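Local coordinates for protein gluconokinase (Sinorhizobium meliloti, PDB 3T61) that probably phosphorylates D-gluconate at the expense of ATP, giving 6-phospho-D-gluconate and ADP, as a kinase of the GntK/GntV family, at residues Ile21-Val26 with Ala113-His118; Gly43-Glu48 with Glu87-Ser92. All blocks are in the same frame, centred on the assembly; numbering follows the deposited sequence.

Contact 1: residues Ile21-Val26 with Ala113-His118; sequences IVVMGV and AFVFLH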
loop_
_atom_site.group_PDB
_atom_site.type_symbol
_atom_site.label_atom_id
_atom_site.label_comp_id
_atom_site.label_asym_id
_atom_site.label_seq_id
_atom_site.Cartn_x
_atom_site.Cartn_y
_atom_site.Cartn_z
ATOM N N ILE A 21 -21.326 -2.181 -6.981
ATOM C CA ILE A 21 -20.510 -2.898 -7.956
ATOM C C ILE A 21 -19.055 -3.048 -7.506
ATOM O O ILE A 21 -18.422 -2.069 -7.116
ATOM C CB ILE A 21 -20.450 -2.147 -9.318
ATOM C CG1 ILE A 21 -21.847 -1.761 -9.796
ATOM C CG2 ILE A 21 -19.731 -3.006 -10.350
ATOM C CD1 ILE A 21 -22.743 -2.929 -10.043
ATOM N N VAL A 22 -18.530 -4.267 -7.569
ATOM C CA VAL A 22 -17.131 -4.488 -7.244
ATOM C C VAL A 22 -16.390 -4.798 -8.552
ATOM O O VAL A 22 -16.786 -5.708 -9.286
ATOM C CB VAL A 22 -16.923 -5.688 -6.299
ATOM C CG1 VAL A 22 -15.419 -5.999 -6.193
ATOM C CG2 VAL A 22 -17.493 -5.389 -4.910
ATOM N N VAL A 23 -15.343 -4.037 -8.865
ATOM C CA VAL A 23 -14.550 -4.313 -10.065
ATOM C C VAL A 23 -13.346 -5.080 -9.528
ATOM O O VAL A 23 -12.534 -4.526 -8.791
ATOM C CB VAL A 23 -14.094 -3.010 -10.780
ATOM C CG1 VAL A 23 -13.377 -3.351 -12.100
ATOM C CG2 VAL A 23 -15.307 -2.122 -11.061
HETATM N N MSE A 24 -13.262 -6.362 -9.882
HETATM C CA MSE A 24 -12.204 -7.251 -9.415
HETATM C C MSE A 24 -11.202 -7.644 -10.499
HETATM O O MSE A 24 -11.306 -7.218 -11.648
HETATM C CB MSE A 24 -12.821 -8.522 -8.818
HETATM C CG MSE A 24 -13.520 -9.378 -9.871
HETATM SE SE MSE A 24 -14.216 -11.008 -9.187
HETATM C CE MSE A 24 -12.533 -11.934 -9.087
ATOM N N GLY A 25 -10.236 -8.474 -10.116
ATOM C CA GLY A 25 -9.208 -8.898 -11.044
ATOM C C GLY A 25 -7.852 -8.693 -10.388
ATOM O O GLY A 25 -7.749 -7.907 -9.435
ATOM N N VAL A 26 -6.823 -9.385 -10.884
ATOM C CA VAL A 26 -5.477 -9.288 -10.312
ATOM C C VAL A 26 -4.898 -7.887 -10.386
ATOM O O VAL A 26 -5.402 -7.027 -11.113
ATOM C CB VAL A 26 -4.463 -10.259 -10.993
ATOM C CG1 VAL A 26 -4.922 -11.705 -10.823
ATOM C CG2 VAL A 26 -4.297 -9.898 -12.474
ATOM N N ALA A 113 -22.997 -6.827 -7.557
ATOM C CA ALA A 113 -22.494 -7.189 -8.884
ATOM C C ALA A 113 -20.968 -7.094 -8.961
ATOM O O ALA A 113 -20.354 -6.183 -8.396
ATOM C CB ALA A 113 -23.115 -6.288 -9.948
ATOM N N PHE A 114 -20.369 -8.040 -9.675
ATOM C CA PHE A 114 -18.924 -8.087 -9.859
ATOM C C PHE A 114 -18.564 -7.949 -11.341
ATOM O O PHE A 114 -19.187 -8.582 -12.192
ATOM C CB PHE A 114 -18.375 -9.427 -9.369
ATOM C CG PHE A 114 -18.205 -9.526 -7.878
ATOM C CD1 PHE A 114 -17.021 -9.116 -7.270
ATOM C CD2 PHE A 114 -19.210 -10.076 -7.086
ATOM C CE1 PHE A 114 -16.829 -9.265 -5.892
ATOM C CE2 PHE A 114 -19.031 -10.230 -5.706
ATOM C CZ PHE A 114 -17.836 -9.822 -5.108
ATOM N N VAL A 115 -17.565 -7.119 -11.631
ATOM C CA VAL A 115 -17.042 -6.931 -12.987
ATOM C C VAL A 115 -15.618 -7.535 -12.906
ATOM O O VAL A 115 -14.741 -7.006 -12.219
ATOM C CB VAL A 115 -17.004 -5.422 -13.372
ATOM C CG1 VAL A 115 -16.233 -5.214 -14.666
ATOM C CG2 VAL A 115 -18.431 -4.892 -13.546
ATOM N N PHE A 116 -15.428 -8.678 -13.568
ATOM C CA PHE A 116 -14.154 -9.403 -13.576
ATOM C C PHE A 116 -13.264 -9.045 -14.772
ATOM O O PHE A 116 -13.528 -9.454 -15.902
ATOM C CB PHE A 116 -14.437 -10.915 -13.552
ATOM C CG PHE A 116 -13.207 -11.789 -13.705
ATOM C CD1 PHE A 116 -12.025 -11.485 -13.025
ATOM C CD2 PHE A 116 -13.245 -12.934 -14.512
ATOM C CE1 PHE A 116 -10.900 -12.308 -13.135
ATOM C CE2 PHE A 116 -12.124 -13.770 -14.632
ATOM C CZ PHE A 116 -10.945 -13.458 -13.944
ATOM N N LEU A 117 -12.216 -8.265 -14.513
ATOM C CA LEU A 117 -11.270 -7.869 -15.552
ATOM C C LEU A 117 -10.231 -8.978 -15.612
ATOM O O LEU A 117 -9.628 -9.302 -14.599
ATOM C CB LEU A 117 -10.594 -6.551 -15.186
ATOM C CG LEU A 117 -11.516 -5.353 -14.973
ATOM C CD1 LEU A 117 -10.679 -4.163 -14.537
ATOM C CD2 LEU A 117 -12.321 -5.050 -16.259
ATOM N N HIS A 118 -10.008 -9.540 -16.796
ATOM C CA HIS A 118 -9.066 -10.641 -16.922
ATOM C C HIS A 118 -8.259 -10.680 -18.232
ATOM O O HIS A 118 -8.676 -10.171 -19.284
ATOM C CB HIS A 118 -9.828 -11.955 -16.768
ATOM C CG HIS A 118 -10.783 -12.218 -17.889
ATOM N ND1 HIS A 118 -10.471 -13.036 -18.954
ATOM C CD2 HIS A 118 -12.008 -11.701 -18.159
ATOM C CE1 HIS A 118 -11.460 -13.013 -19.830
ATOM N NE2 HIS A 118 -12.405 -12.209 -19.374
HETATM O O HOH W 1 -7.638 -10.841 -13.287
#
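I21-M24 and A113-H118 run as neighbouring parallel strands, axes 4.6 Å apart at closest and 17° between their directions, with I21 to M24 paired in step with A113 to F116. The evidence for the pairing is a ladder of four hydrogen bonds: V22 N to A113 O, V115 N to V22 O and M24 N to V115 O, each 2.8 Å, then a longer one, 3.2 Å, from L117 N to M24 O. Beyond it a water takes over, accepting from V26 N and donating to L117 O.

On one face lie V22, M24, F114 and F116. V22 lies alongside the F114 ring, its CB 3.6 Å from F114 CD1. The M24 side chain is a selenomethionine bent at chi3 (-77°); its SE approaches the F114 and F116 rings obliquely, 4.8 and 5.4 Å from their centroids, two Met-aromatic contacts, and the methyl CE packs on F116 CD1. Helix 98-106 packs on this side through R101 and R105. The other face carries I21, V23, A113, V115 and L117: I21 CD1 sits tightly against A113 CB (3.4 Å), V23 CG1 crosses to L117 CD1, and helix 166-187 packs against I21, A113, V115 and L117.

G25 probably opens the P-loop, and its phi is positive; at its backbone angles a side chain would strike L117 O. Apolar on both faces and bonded through its backbone, the pair anchors the start of that loop in the core.

Contact 2: residues Gly43-Glu48 with Glu87-Ser92; sequences GYPFIE and EPVVVS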
loop_
_atom_site.group_PDB
_atom_site.type_symbol
_atom_site.label_atom_id
_atom_site.label_comp_id
_atom_site.label_asym_id
_atom_site.label_seq_id
_atom_site.Cartn_x
_atom_site.Cartn_y
_atom_site.Cartn_z
ATOM N N GLY A 43 -23.368 7.518 -11.900
ATOM C CA GLY A 43 -23.693 8.517 -10.904
ATOM C C GLY A 43 -23.492 7.970 -9.500
ATOM O O GLY A 43 -24.172 8.378 -8.563
ATOM N N TYR A 44 -22.571 7.021 -9.353
ATOM C CA TYR A 44 -22.271 6.454 -8.046
ATOM C C TYR A 44 -20.874 6.897 -7.662
ATOM O O TYR A 44 -20.054 7.223 -8.523
ATOM C CB TYR A 44 -22.259 4.922 -8.063
ATOM C CG TYR A 44 -23.521 4.230 -8.528
ATOM C CD1 TYR A 44 -24.755 4.887 -8.549
ATOM C CD2 TYR A 44 -23.480 2.890 -8.916
ATOM C CE1 TYR A 44 -25.914 4.216 -8.951
ATOM C CE2 TYR A 44 -24.621 2.220 -9.309
ATOM C CZ TYR A 44 -25.834 2.881 -9.328
ATOM O OH TYR A 44 -26.954 2.190 -9.726
ATOM N N PRO A 45 -20.580 6.928 -6.359
ATOM C CA PRO A 45 -19.231 7.336 -5.980
ATOM C C PRO A 45 -18.302 6.126 -6.128
ATOM O O PRO A 45 -18.738 4.973 -6.025
ATOM C CB PRO A 45 -19.401 7.777 -4.532
ATOM C CG PRO A 45 -20.468 6.864 -4.037
ATOM C CD PRO A 45 -21.459 6.840 -5.181
ATOM N N PHE A 46 -17.033 6.388 -6.396
ATOM C CA PHE A 46 -16.068 5.313 -6.543
ATOM C C PHE A 46 -15.161 5.272 -5.327
ATOM O O PHE A 46 -14.696 6.308 -4.853
ATOM C CB PHE A 46 -15.202 5.527 -7.787
ATOM C CG PHE A 46 -14.040 4.574 -7.886
ATOM C CD1 PHE A 46 -14.247 3.232 -8.165
ATOM C CD2 PHE A 46 -12.744 5.015 -7.664
ATOM C CE1 PHE A 46 -13.180 2.341 -8.226
ATOM C CE2 PHE A 46 -11.661 4.131 -7.722
ATOM C CZ PHE A 46 -11.882 2.791 -8.002
ATOM N N ILE A 47 -14.918 4.076 -4.819
ATOM C CA ILE A 47 -14.025 3.910 -3.692
ATOM C C ILE A 47 -12.890 2.997 -4.129
ATOM O O ILE A 47 -13.129 1.906 -4.652
ATOM C CB ILE A 47 -14.733 3.267 -2.472
ATOM C CG1 ILE A 47 -15.762 4.244 -1.888
ATOM C CG2 ILE A 47 -13.688 2.880 -1.418
ATOM C CD1 ILE A 47 -16.675 3.632 -0.847
ATOM N N GLU A 48 -11.653 3.442 -3.934
ATOM C CA GLU A 48 -10.525 2.603 -4.287
ATOM C C GLU A 48 -10.255 1.648 -3.132
ATOM O O GLU A 48 -9.899 2.079 -2.035
ATOM C CB GLU A 48 -9.277 3.433 -4.571
ATOM C CG GLU A 48 -8.118 2.565 -5.031
ATOM C CD GLU A 48 -7.165 3.298 -5.949
ATOM O OE1 GLU A 48 -7.646 3.914 -6.930
ATOM O OE2 GLU A 48 -5.943 3.251 -5.694
ATOM N N GLU A 87 -27.194 3.688 -0.395
ATOM C CA GLU A 87 -26.957 4.062 -1.783
ATOM C C GLU A 87 -25.829 3.231 -2.395
ATOM O O GLU A 87 -24.863 2.874 -1.717
ATOM C CB GLU A 87 -26.627 5.552 -1.868
ATOM C CG GLU A 87 -27.713 6.441 -1.276
ATOM C CD GLU A 87 -27.388 7.920 -1.372
ATOM O OE1 GLU A 87 -27.380 8.463 -2.499
ATOM O OE2 GLU A 87 -27.139 8.539 -0.314
ATOM N N PRO A 88 -25.949 2.908 -3.691
ATOM C CA PRO A 88 -24.972 2.117 -4.444
ATOM C C PRO A 88 -23.581 2.736 -4.518
ATOM O O PRO A 88 -23.427 3.957 -4.610
ATOM C CB PRO A 88 -25.614 2.004 -5.824
ATOM C CG PRO A 88 -27.072 2.043 -5.520
ATOM C CD PRO A 88 -27.144 3.164 -4.511
ATOM N N VAL A 89 -22.570 1.879 -4.483
ATOM C CA VAL A 89 -21.193 2.332 -4.570
ATOM C C VAL A 89 -20.409 1.399 -5.492
ATOM O O VAL A 89 -20.771 0.237 -5.661
ATOM C CB VAL A 89 -20.521 2.361 -3.158
ATOM C CG1 VAL A 89 -20.408 0.954 -2.589
ATOM C CG2 VAL A 89 -19.163 3.000 -3.241
ATOM N N VAL A 90 -19.355 1.921 -6.111
ATOM C CA VAL A 90 -18.505 1.107 -6.968
ATOM C C VAL A 90 -17.157 0.998 -6.267
ATOM O O VAL A 90 -16.520 2.011 -5.987
ATOM C CB VAL A 90 -18.281 1.748 -8.343
ATOM C CG1 VAL A 90 -17.379 0.858 -9.164
ATOM C CG2 VAL A 90 -19.614 1.980 -9.048
ATOM N N VAL A 91 -16.718 -0.223 -5.984
ATOM C CA VAL A 91 -15.447 -0.412 -5.295
ATOM C C VAL A 91 -14.481 -1.328 -6.024
ATOM O O VAL A 91 -14.853 -2.414 -6.452
ATOM C CB VAL A 91 -15.641 -1.024 -3.876
ATOM C CG1 VAL A 91 -14.283 -1.191 -3.196
ATOM C CG2 VAL A 91 -16.556 -0.140 -3.034
ATOM N N SER A 92 -13.233 -0.886 -6.144
ATOM C CA SER A 92 -12.207 -1.699 -6.763
ATOM C C SER A 92 -11.648 -2.618 -5.665
ATOM O O SER A 92 -11.250 -2.167 -4.592
ATOM C CB SER A 92 -11.099 -0.816 -7.357
ATOM O OG SER A 92 -10.483 0.008 -6.380
#
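The parallel pairing of strand 46-48, outermost within this chain, with strand 90-92 forms one margin of the central sheet. Three hydrogen bonds define it: V90 N to P45 O, I47 N to V90 O (2.9 Å) and S92 N to I47 O. The strand axes diverge by 18°.

Ahead of the strands, Y44 and P88 join the incoming loops. P88 CB lies over the centre of the Y44 ring, 3.6 Å from the centroid and 11° off the normal, a CH-pi contact; V90 CG2 meets the same ring at its edge, 4.0 Å from Y44 CD2. With chi1 at -57°, CG lies beside the backbone N and the ring can reach P88, while Y44 OH bonds to F17 O. A serine in place of Y44 would probably leave P88 without its ring and F17 O without this hydroxyl, opening a gap beside V90.

On the face that carries F46 and V90, F46 CD1 approaches V90 O obliquely, and F46 CZ comes 3.5 Å from S92 OG, whose hydrogen bond is to G49 N. The same oxygen lies 3.3 Å from E48 CA. I47 and V91 lie on the opposite face, I47 CB packing against V91 CG2, and I47 CD1 also reaches back to V89 CG2 (3.5 Å). Helix 31-42 packs on F46 and V90, and helix 69-83 on I47, V89 and V91. The E48 carboxylate reaches the second subunit, where OE1 forms a salt bridge with R59 NH1 of that chain.

Parallel strands with helices packed on both faces, at the margin of a 2-3-1-4-5 sheet, are typical of the P-loop kinase fold, to which gluconokinases of this family belong.

Strands 21-24 and 90-92 are neighbours, so the two contacts belong to one continuous parallel sheet: I21 O accepts from V91 N and I21 N donates to V89 O, probable hydrogen bonds of 2.8 Å each. Contact 2 is nested inside the chain loop that contact 1 closes, and their centres lie 13 Å apart. Contact 1, its centre about 3 Å from the centre of the chain, is wholly buried and its side-chain packing is apolar. Contact 2, its centre about 11 Å from that point, is partly buried and adds prolines, a tyrosine hydroxyl and a carboxylate reaching the second subunit. Helices 98-106 and 166-187 pack on contact 1, whereas helices 31-42 and 69-83 pack on contact 2.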